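Local coordinates for protein putative metal-dependent hydrolase (Bacillus subtilis, PDB 6KNS) that binds two zinc ions in a metallo-beta-lactamase fold and is a putative hydrolase, possibly with tRNA 3'-processing endoribonuclease activity, at residues H68-D73 and V156-D161; C182-D187 and T191-M196; G211-T216 and K229-V234. All coordinates share one frame; numbering follows the deposited sequence.

Contact 1 (H68-D73 and V156-D161). With ZN (zinc ion), chain G; ZN (zinc ion), chain H.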
loop_
_atom_site.group_PDB
_atom_site.type_symbol
_atom_site.label_atom_id
_atom_site.label_comp_id
_atom_site.label_asym_id
_atom_site.label_seq_id
_atom_site.Cartn_x
_atom_site.Cartn_y
_atom_site.Cartn_z
ATOM N N HIS A 68 -3.928 8.440 -5.048
ATOM C CA HIS A 68 -3.137 7.298 -4.550
ATOM C C HIS A 68 -3.440 6.897 -3.125
ATOM O O HIS A 68 -3.555 5.710 -2.788
ATOM C CB HIS A 68 -1.646 7.618 -4.601
ATOM C CG HIS A 68 -1.134 7.873 -5.963
ATOM N ND1 HIS A 68 -1.271 6.970 -7.001
ATOM C CD2 HIS A 68 -0.484 8.954 -6.473
ATOM C CE1 HIS A 68 -0.698 7.481 -8.085
ATOM N NE2 HIS A 68 -0.228 8.680 -7.788
ATOM N N ASP A 69 -3.575 7.886 -2.262
ATOM C CA ASP A 69 -3.872 7.603 -0.851
ATOM C C ASP A 69 -5.268 7.026 -0.562
ATOM O O ASP A 69 -5.553 6.650 0.585
ATOM C CB ASP A 69 -3.556 8.816 0.025
ATOM C CG ASP A 69 -4.403 10.025 -0.324
ATOM O OD1 ASP A 69 -4.516 10.314 -1.515
ATOM O OD2 ASP A 69 -4.927 10.677 0.593
ATOM N N HIS A 70 -6.096 6.871 -1.593
ATOM C CA HIS A 70 -7.391 6.196 -1.466
ATOM C C HIS A 70 -7.524 4.888 -2.268
ATOM O O HIS A 70 -8.522 4.186 -2.115
ATOM C CB HIS A 70 -8.503 7.173 -1.879
ATOM C CG HIS A 70 -8.557 8.373 -0.989
ATOM N ND1 HIS A 70 -9.551 8.571 -0.054
ATOM C CD2 HIS A 70 -7.671 9.380 -0.827
ATOM C CE1 HIS A 70 -9.275 9.676 0.626
ATOM N NE2 HIS A 70 -8.146 10.196 0.157
ATOM N N ILE A 71 -6.557 4.574 -3.127
ATOM C CA ILE A 71 -6.623 3.374 -3.990
ATOM C C ILE A 71 -5.334 2.557 -4.078
ATOM O O ILE A 71 -5.327 1.495 -4.749
ATOM C CB ILE A 71 -6.999 3.725 -5.425
ATOM C CG1 ILE A 71 -5.841 4.456 -6.131
ATOM C CG2 ILE A 71 -8.286 4.595 -5.454
ATOM C CD1 ILE A 71 -6.127 4.711 -7.594
ATOM N N ALA A 72 -4.279 2.954 -3.354
ATOM C CA ALA A 72 -2.995 2.283 -3.495
ATOM C C ALA A 72 -3.078 0.785 -3.303
ATOM O O ALA A 72 -2.327 0.078 -3.948
ATOM C CB ALA A 72 -1.873 2.905 -2.560
ATOM N N ASP A 73 -3.943 0.304 -2.400
ATOM C CA ASP A 73 -4.035 -1.129 -2.147
ATOM C C ASP A 73 -5.041 -1.921 -3.021
ATOM O O ASP A 73 -5.237 -3.128 -2.800
ATOM C CB ASP A 73 -4.224 -1.450 -0.658
ATOM C CG ASP A 73 -2.899 -1.708 0.089
ATOM O OD1 ASP A 73 -1.809 -1.876 -0.550
ATOM O OD2 ASP A 73 -2.977 -1.756 1.358
ATOM N N VAL A 156 -24.271 7.219 8.498
ATOM C CA VAL A 156 -22.943 7.777 8.589
ATOM C C VAL A 156 -22.633 8.575 7.326
ATOM O O VAL A 156 -22.871 8.105 6.227
ATOM C CB VAL A 156 -21.879 6.652 8.793
ATOM C CG1 VAL A 156 -20.491 7.210 8.840
ATOM C CG2 VAL A 156 -22.183 5.853 10.088
ATOM N N VAL A 157 -22.061 9.765 7.484
ATOM C CA VAL A 157 -21.649 10.581 6.354
ATOM C C VAL A 157 -20.135 10.642 6.367
ATOM O O VAL A 157 -19.518 10.901 7.409
ATOM C CB VAL A 157 -22.263 12.007 6.409
ATOM C CG1 VAL A 157 -21.646 12.915 5.341
ATOM C CG2 VAL A 157 -23.786 11.951 6.236
ATOM N N TYR A 158 -19.553 10.378 5.204
ATOM C CA TYR A 158 -18.121 10.450 4.942
ATOM C C TYR A 158 -17.915 11.541 3.907
ATOM O O TYR A 158 -18.459 11.450 2.819
ATOM C CB TYR A 158 -17.654 9.114 4.364
ATOM C CG TYR A 158 -16.240 9.036 3.901
ATOM C CD1 TYR A 158 -15.195 9.501 4.700
ATOM C CD2 TYR A 158 -15.919 8.451 2.660
ATOM C CE1 TYR A 158 -13.845 9.385 4.278
ATOM C CE2 TYR A 158 -14.589 8.328 2.229
ATOM C CZ TYR A 158 -13.561 8.790 3.040
ATOM O OH TYR A 158 -12.257 8.676 2.630
ATOM N N THR A 159 -17.169 12.580 4.245
ATOM C CA THR A 159 -16.936 13.687 3.327
ATOM C C THR A 159 -15.989 13.322 2.183
ATOM O O THR A 159 -15.852 14.093 1.236
ATOM C CB THR A 159 -16.282 14.911 4.034
ATOM O OG1 THR A 159 -14.973 14.539 4.508
ATOM C CG2 THR A 159 -17.122 15.417 5.194
ATOM N N ALA A 160 -15.296 12.186 2.264
ATOM C CA ALA A 160 -14.151 11.974 1.412
ATOM C C ALA A 160 -13.278 13.240 1.519
ATOM O O ALA A 160 -13.181 13.848 2.604
ATOM C CB ALA A 160 -14.566 11.665 -0.029
ATOM N N ASP A 161 -12.646 13.634 0.420
ATOM C CA ASP A 161 -11.794 14.812 0.405
ATOM C C ASP A 161 -12.522 15.970 -0.199
ATOM O O ASP A 161 -13.088 15.840 -1.282
ATOM C CB ASP A 161 -10.591 14.579 -0.477
ATOM C CG ASP A 161 -9.600 13.598 0.117
ATOM O OD1 ASP A 161 -9.889 12.852 1.089
ATOM O OD2 ASP A 161 -8.503 13.633 -0.413
HETATM ZN ZN ZN G . -7.004 12.049 0.153
HETATM ZN ZN ZN H . -7.663 13.434 -2.615
#
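The imidazole of H70 and the carboxylate of D161 meet from opposite directions, and both bind the same zinc ion. Their planes are turned 78° apart, so the two groups do not stack. H70 NE2 reaches this zinc at 2.2 Å. D161 OD2 binds the same ion at 2.2 Å and goes on to a second zinc at 2.4 Å, which makes it the bridging oxygen of the pair. D161 OD1 stays near the imidazole, 3.3 Å from H70 CE1. It also lies close to NE2, but no hydrogen is available there for a bond. D69 completes this segment's share of the first zinc, with OD2 2.5 Å from the metal.

H65, H67, D69 and H70 form the HxHxDH motif of the metallo-beta-lactamase superfamily. H217 is the fourth ligand of the zinc held by D69 and H70. H65, H67 and H140 join D161 on the other zinc.

The rim of the H70 ring meets Y158. The phenol oxygen lies near the plane of the imidazole, with Y158 OH 3.7 Å from H70 CE1. D40 is a shared polar partner of the two side chains: its OD2 is hydrogen-bonded to H70 ND1 and to Y158 OH. This second-shell carboxylate would fix the rotation of the imidazole and keep NE2 on the metal. Y158 extends from its strand with CG anti to the backbone N (chi1 174°). The backbone N of A160 lies 3.5 Å above the face of the phenol ring, over its centre.

Contact 2 (C182-D187 and T191-M196)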
loop_
_atom_site.group_PDB
_atom_site.type_symbol
_atom_site.label_atom_id
_atom_site.label_comp_id
_atom_site.label_asym_id
_atom_site.label_seq_id
_atom_site.Cartn_x
_atom_site.Cartn_y
_atom_site.Cartn_z
ATOM N N CYS A 182 -9.977 16.459 7.655
ATOM C CA CYS A 182 -9.522 17.593 8.401
ATOM C C CYS A 182 -8.026 17.714 8.246
ATOM O O CYS A 182 -7.294 17.571 9.196
ATOM C CB CYS A 182 -9.921 17.380 9.859
ATOM S SG CYS A 182 -9.663 18.780 10.929
ATOM N N ASN A 183 -7.568 17.982 7.040
ATOM C CA ASN A 183 -6.149 17.941 6.737
ATOM C C ASN A 183 -5.398 19.192 7.223
ATOM O O ASN A 183 -4.185 19.183 7.222
ATOM C CB ASN A 183 -5.945 17.768 5.222
ATOM C CG ASN A 183 -4.704 16.922 4.884
ATOM O OD1 ASN A 183 -3.646 17.043 5.517
ATOM N ND2 ASN A 183 -4.841 16.060 3.930
ATOM N N PHE A 184 -6.123 20.255 7.609
ATOM C CA PHE A 184 -5.529 21.539 8.019
ATOM C C PHE A 184 -6.030 22.052 9.364
ATOM O O PHE A 184 -7.142 21.724 9.763
ATOM C CB PHE A 184 -5.793 22.604 6.940
ATOM C CG PHE A 184 -4.979 22.406 5.695
ATOM C CD1 PHE A 184 -3.807 23.074 5.513
ATOM C CD2 PHE A 184 -5.392 21.533 4.715
ATOM C CE1 PHE A 184 -3.036 22.875 4.343
ATOM C CE2 PHE A 184 -4.636 21.313 3.564
ATOM C CZ PHE A 184 -3.473 21.989 3.371
ATOM N N TYR A 185 -5.199 22.858 10.051
ATOM C CA TYR A 185 -5.517 23.437 11.362
ATOM C C TYR A 185 -6.329 24.716 11.175
ATOM O O TYR A 185 -6.422 25.246 10.070
ATOM C CB TYR A 185 -4.224 23.708 12.171
ATOM C CG TYR A 185 -3.527 22.409 12.581
ATOM C CD1 TYR A 185 -2.604 21.775 11.745
ATOM C CD2 TYR A 185 -3.869 21.762 13.769
ATOM C CE1 TYR A 185 -1.990 20.566 12.122
ATOM C CE2 TYR A 185 -3.275 20.561 14.155
ATOM C CZ TYR A 185 -2.350 19.956 13.312
ATOM O OH TYR A 185 -1.761 18.790 13.698
ATOM N N ALA A 186 -6.891 25.216 12.270
ATOM C CA ALA A 186 -7.867 26.314 12.256
ATOM C C ALA A 186 -7.316 27.572 11.640
ATOM O O ALA A 186 -8.055 28.323 11.021
ATOM C CB ALA A 186 -8.373 26.616 13.700
ATOM N N ASP A 187 -6.015 27.807 11.799
ATOM C CA ASP A 187 -5.402 29.030 11.249
ATOM C C ASP A 187 -5.107 28.945 9.771
ATOM O O ASP A 187 -4.699 29.934 9.208
ATOM C CB ASP A 187 -4.087 29.395 11.979
ATOM C CG ASP A 187 -2.995 28.336 11.810
ATOM O OD1 ASP A 187 -3.175 27.213 12.348
ATOM O OD2 ASP A 187 -1.952 28.627 11.149
ATOM N N THR A 191 -8.197 25.542 0.934
ATOM C CA THR A 191 -8.978 25.700 -0.305
ATOM C C THR A 191 -8.160 25.317 -1.538
ATOM O O THR A 191 -8.617 24.527 -2.390
ATOM C CB THR A 191 -9.561 27.153 -0.410
ATOM O OG1 THR A 191 -10.527 27.373 0.656
ATOM C CG2 THR A 191 -10.217 27.401 -1.797
ATOM N N SER A 192 -6.931 25.815 -1.626
ATOM C CA SER A 192 -6.113 25.553 -2.823
ATOM C C SER A 192 -5.692 24.085 -2.925
ATOM O O SER A 192 -5.445 23.611 -4.016
ATOM C CB SER A 192 -4.899 26.498 -2.888
ATOM O OG SER A 192 -3.904 26.081 -1.967
ATOM N N ALA A 193 -5.615 23.353 -1.804
ATOM C CA ALA A 193 -5.361 21.907 -1.859
ATOM C C ALA A 193 -6.617 21.047 -1.945
ATOM O O ALA A 193 -6.518 19.820 -1.988
ATOM C CB ALA A 193 -4.511 21.463 -0.630
ATOM N N GLY A 194 -7.798 21.647 -1.924
ATOM C CA GLY A 194 -9.029 20.857 -1.913
ATOM C C GLY A 194 -9.296 20.113 -0.610
ATOM O O GLY A 194 -9.824 18.986 -0.606
ATOM N N HIS A 195 -8.929 20.754 0.492
ATOM C CA HIS A 195 -9.120 20.189 1.835
ATOM C C HIS A 195 -9.796 21.165 2.794
ATOM O O HIS A 195 -9.951 22.350 2.513
ATOM C CB HIS A 195 -7.786 19.735 2.432
ATOM C CG HIS A 195 -7.153 18.594 1.710
ATOM N ND1 HIS A 195 -7.791 17.382 1.507
ATOM C CD2 HIS A 195 -5.920 18.470 1.160
ATOM C CE1 HIS A 195 -6.974 16.566 0.864
ATOM N NE2 HIS A 195 -5.848 17.211 0.613
ATOM N N MET A 196 -10.198 20.645 3.942
ATOM C CA MET A 196 -10.825 21.456 4.990
ATOM C C MET A 196 -9.977 21.553 6.255
ATOM O O MET A 196 -9.073 20.753 6.468
ATOM C CB MET A 196 -12.189 20.853 5.338
ATOM C CG MET A 196 -13.287 21.286 4.343
ATOM S SD MET A 196 -14.934 20.771 4.848
ATOM C CE MET A 196 -14.819 18.990 4.603
#
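F184 N and M196 O make the hydrogen bond that joins the two arms of this loop. They are 3.2 Å apart, and the 144° angle at the hydrogen makes the bond somewhat bent. Neither arm has regular helix or strand. The 191-196 arm starts with a type I beta turn from T191 to G194, closed by G194 N to T191 O. G194, the last residue of the turn, has a positive phi.

A CH-pi contact comes next. CB of N183 lies over one face of the H195 imidazole, 4.1 Å from the ring centroid and 24° off its normal. The carbonyl oxygen of A193 lies over the opposite face, 3.4 Å above the plane and toward the rim. The imidazole is thus covered from both faces.

The apolar part belongs to F184. Its side chain crosses that of H195 at about a right angle and meets it with the ring edge: F184 CE2 is 3.7 Å from H195 CB. Farther out, F184 CZ touches A193 CB at 4.2 Å. A chi1 of -72° sets CG beside the backbone N, which brings the ring to both of these carbons.

E181 holds H195 ND1 and also accepts from M196 N. H195 packs against the zinc ligands H140 and H217, and G194 O accepts from H140 ND1. The contact is therefore a second-shell part of the zinc site. It lies between strand 177-181 and helix 198-208, with C182 touching helix 225-231, M196 reaching I204, and F184 packing on F86 of the second subunit.

Contact 3 (G211-T216 and K229-V234)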
loop_
_atom_site.group_PDB
_atom_site.type_symbol
_atom_site.label_atom_id
_atom_site.label_comp_id
_atom_site.label_asym_id
_atom_site.label_seq_id
_atom_site.Cartn_x
_atom_site.Cartn_y
_atom_site.Cartn_z
ATOM N N GLY A 211 -24.803 13.846 15.017
ATOM C CA GLY A 211 -24.727 13.243 16.331
ATOM C C GLY A 211 -23.335 13.347 16.925
ATOM O O GLY A 211 -23.172 13.561 18.119
ATOM N N GLU A 212 -22.319 13.152 16.097
ATOM C CA GLU A 212 -20.961 13.347 16.536
ATOM C C GLU A 212 -20.040 13.494 15.338
ATOM O O GLU A 212 -20.452 13.201 14.211
ATOM C CB GLU A 212 -20.502 12.195 17.433
ATOM C CG GLU A 212 -20.200 10.894 16.718
ATOM C CD GLU A 212 -19.841 9.779 17.677
ATOM O OE1 GLU A 212 -20.795 9.206 18.220
ATOM O OE2 GLU A 212 -18.636 9.459 17.851
ATOM N N LEU A 213 -18.812 13.935 15.600
ATOM C CA LEU A 213 -17.854 14.266 14.556
ATOM C C LEU A 213 -16.547 13.492 14.757
ATOM O O LEU A 213 -16.022 13.444 15.874
ATOM C CB LEU A 213 -17.601 15.783 14.524
ATOM C CG LEU A 213 -16.573 16.344 13.549
ATOM C CD1 LEU A 213 -16.949 15.953 12.107
ATOM C CD2 LEU A 213 -16.415 17.865 13.704
ATOM N N LEU A 214 -16.054 12.899 13.669
ATOM C CA LEU A 214 -14.765 12.197 13.630
ATOM C C LEU A 214 -13.862 12.827 12.591
ATOM O O LEU A 214 -14.188 12.850 11.419
ATOM C CB LEU A 214 -14.943 10.710 13.285
ATOM C CG LEU A 214 -13.673 9.846 13.295
ATOM C CD1 LEU A 214 -13.118 9.695 14.721
ATOM C CD2 LEU A 214 -13.928 8.474 12.699
ATOM N N LEU A 215 -12.728 13.342 13.040
ATOM C CA LEU A 215 -11.807 14.041 12.196
ATOM C C LEU A 215 -10.778 13.068 11.648
ATOM O O LEU A 215 -10.174 12.313 12.394
ATOM C CB LEU A 215 -11.129 15.153 13.011
ATOM C CG LEU A 215 -12.084 16.169 13.669
ATOM C CD1 LEU A 215 -11.288 17.181 14.539
ATOM C CD2 LEU A 215 -12.946 16.910 12.633
ATOM N N THR A 216 -10.543 13.112 10.346
ATOM C CA THR A 216 -9.651 12.165 9.702
ATOM C C THR A 216 -8.850 12.835 8.548
ATOM O O THR A 216 -8.836 14.074 8.394
ATOM C CB THR A 216 -10.483 10.937 9.254
ATOM O OG1 THR A 216 -9.608 9.903 8.790
ATOM C CG2 THR A 216 -11.501 11.303 8.140
ATOM N N LYS A 229 -9.823 20.325 19.625
ATOM C CA LYS A 229 -10.165 21.521 20.408
ATOM C C LYS A 229 -10.711 22.658 19.526
ATOM O O LYS A 229 -11.658 23.384 19.890
ATOM C CB LYS A 229 -8.940 22.030 21.151
ATOM C CG LYS A 229 -8.427 21.113 22.236
ATOM C CD LYS A 229 -7.234 21.748 22.981
ATOM C CE LYS A 229 -6.641 20.762 23.966
ATOM N NZ LYS A 229 -5.463 21.311 24.626
ATOM N N GLU A 230 -10.092 22.815 18.368
ATOM C CA GLU A 230 -10.509 23.827 17.396
ATOM C C GLU A 230 -11.906 23.508 16.889
ATOM O O GLU A 230 -12.731 24.398 16.785
ATOM C CB GLU A 230 -9.528 23.851 16.211
ATOM C CG GLU A 230 -8.171 24.439 16.542
ATOM C CD GLU A 230 -7.067 23.972 15.585
ATOM O OE1 GLU A 230 -7.349 23.417 14.486
ATOM O OE2 GLU A 230 -5.887 24.155 15.935
ATOM N N ALA A 231 -12.172 22.235 16.560
ATOM C CA ALA A 231 -13.507 21.888 16.068
ATOM C C ALA A 231 -14.568 22.150 17.145
ATOM O O ALA A 231 -15.675 22.605 16.833
ATOM C CB ALA A 231 -13.582 20.454 15.575
ATOM N N LYS A 232 -14.214 21.887 18.400
ATOM C CA LYS A 232 -15.128 22.116 19.517
ATOM C C LYS A 232 -15.417 23.611 19.762
ATOM O O LYS A 232 -16.311 23.912 20.524
ATOM C CB LYS A 232 -14.602 21.477 20.831
ATOM C CG LYS A 232 -14.371 19.966 20.800
ATOM C CD LYS A 232 -15.614 19.146 21.019
ATOM C CE LYS A 232 -16.251 19.320 22.449
ATOM N NZ LYS A 232 -17.729 19.707 22.294
ATOM N N THR A 233 -14.657 24.536 19.153
ATOM C CA THR A 233 -14.972 25.961 19.335
ATOM C C THR A 233 -16.205 26.275 18.506
ATOM O O THR A 233 -16.827 27.279 18.709
ATOM C CB THR A 233 -13.836 26.905 18.918
ATOM O OG1 THR A 233 -13.550 26.765 17.503
ATOM C CG2 THR A 233 -12.592 26.605 19.757
ATOM N N VAL A 234 -16.554 25.395 17.571
ATOM C CA VAL A 234 -17.695 25.624 16.652
ATOM C C VAL A 234 -18.821 24.633 16.954
ATOM O O VAL A 234 -19.965 25.019 17.094
ATOM C CB VAL A 234 -17.244 25.505 15.173
ATOM C CG1 VAL A 234 -18.445 25.507 14.244
ATOM C CG2 VAL A 234 -16.288 26.677 14.814
#
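L215 and L213 both direct a methyl group at the methyl of A231. This is apolar contact, and no hydrogen bond crosses between the segments. L215 CD1 is 4.1 Å from A231 CB, and L213 CD2 is 4.3 Å from the same carbon. The two leucines are two positions apart on strand 212-216, so they leave the sheet on the same side. L215 has CG beside the backbone N (chi1 -57°) and an extended outer bond, which carries CD1 out to the helix. A231 brings only one carbon to the meeting.

The hydrogen bonds stay within 229-234. E230 O accepts from both T233 N, at 3.1 Å, and T233 OG1, at 2.6 Å. The hydroxyl lies in the carbonyl plane. V234 N bonds to A231 O at 3.0 Å, which continues the turn after the residue that touches the strand.

Other apolar neighbours cover the same leucines. A205 and A201 of helix 198-208 touch L213 and L215, and V239 of strand 238-241 touches L215. K232 NZ is bonded to G237 O, just before that strand. The contact packs the helix of a beta-alpha-beta unit, strand 212-216, helix 225-231 and strand 238-241, against its first strand, as on the outer helical layer of the metallo-beta-lactamase alpha-beta-beta-alpha sandwich.

From the N terminus, contact 1 closes the longest loop: 82 residues separate 68-73, which follows strand 60-62 of the first sheet, from 156-161 on the second sheet. It ties the two sheets together at the zinc pair. Contact 2 then closes a short loop with three residues between its arms. Contact 3 closes a loop of twelve intervening residues beside the outermost strand 238-241 of the second sheet. The three follow in series, and none nests or crosses. Contacts 1 and 2 touch where D161 OD2 packs on H195 CE1. Contacts 2 and 3 are joined by probable hydrogen bonds from C182 N to T216 O and from A186 N to E230 OE1.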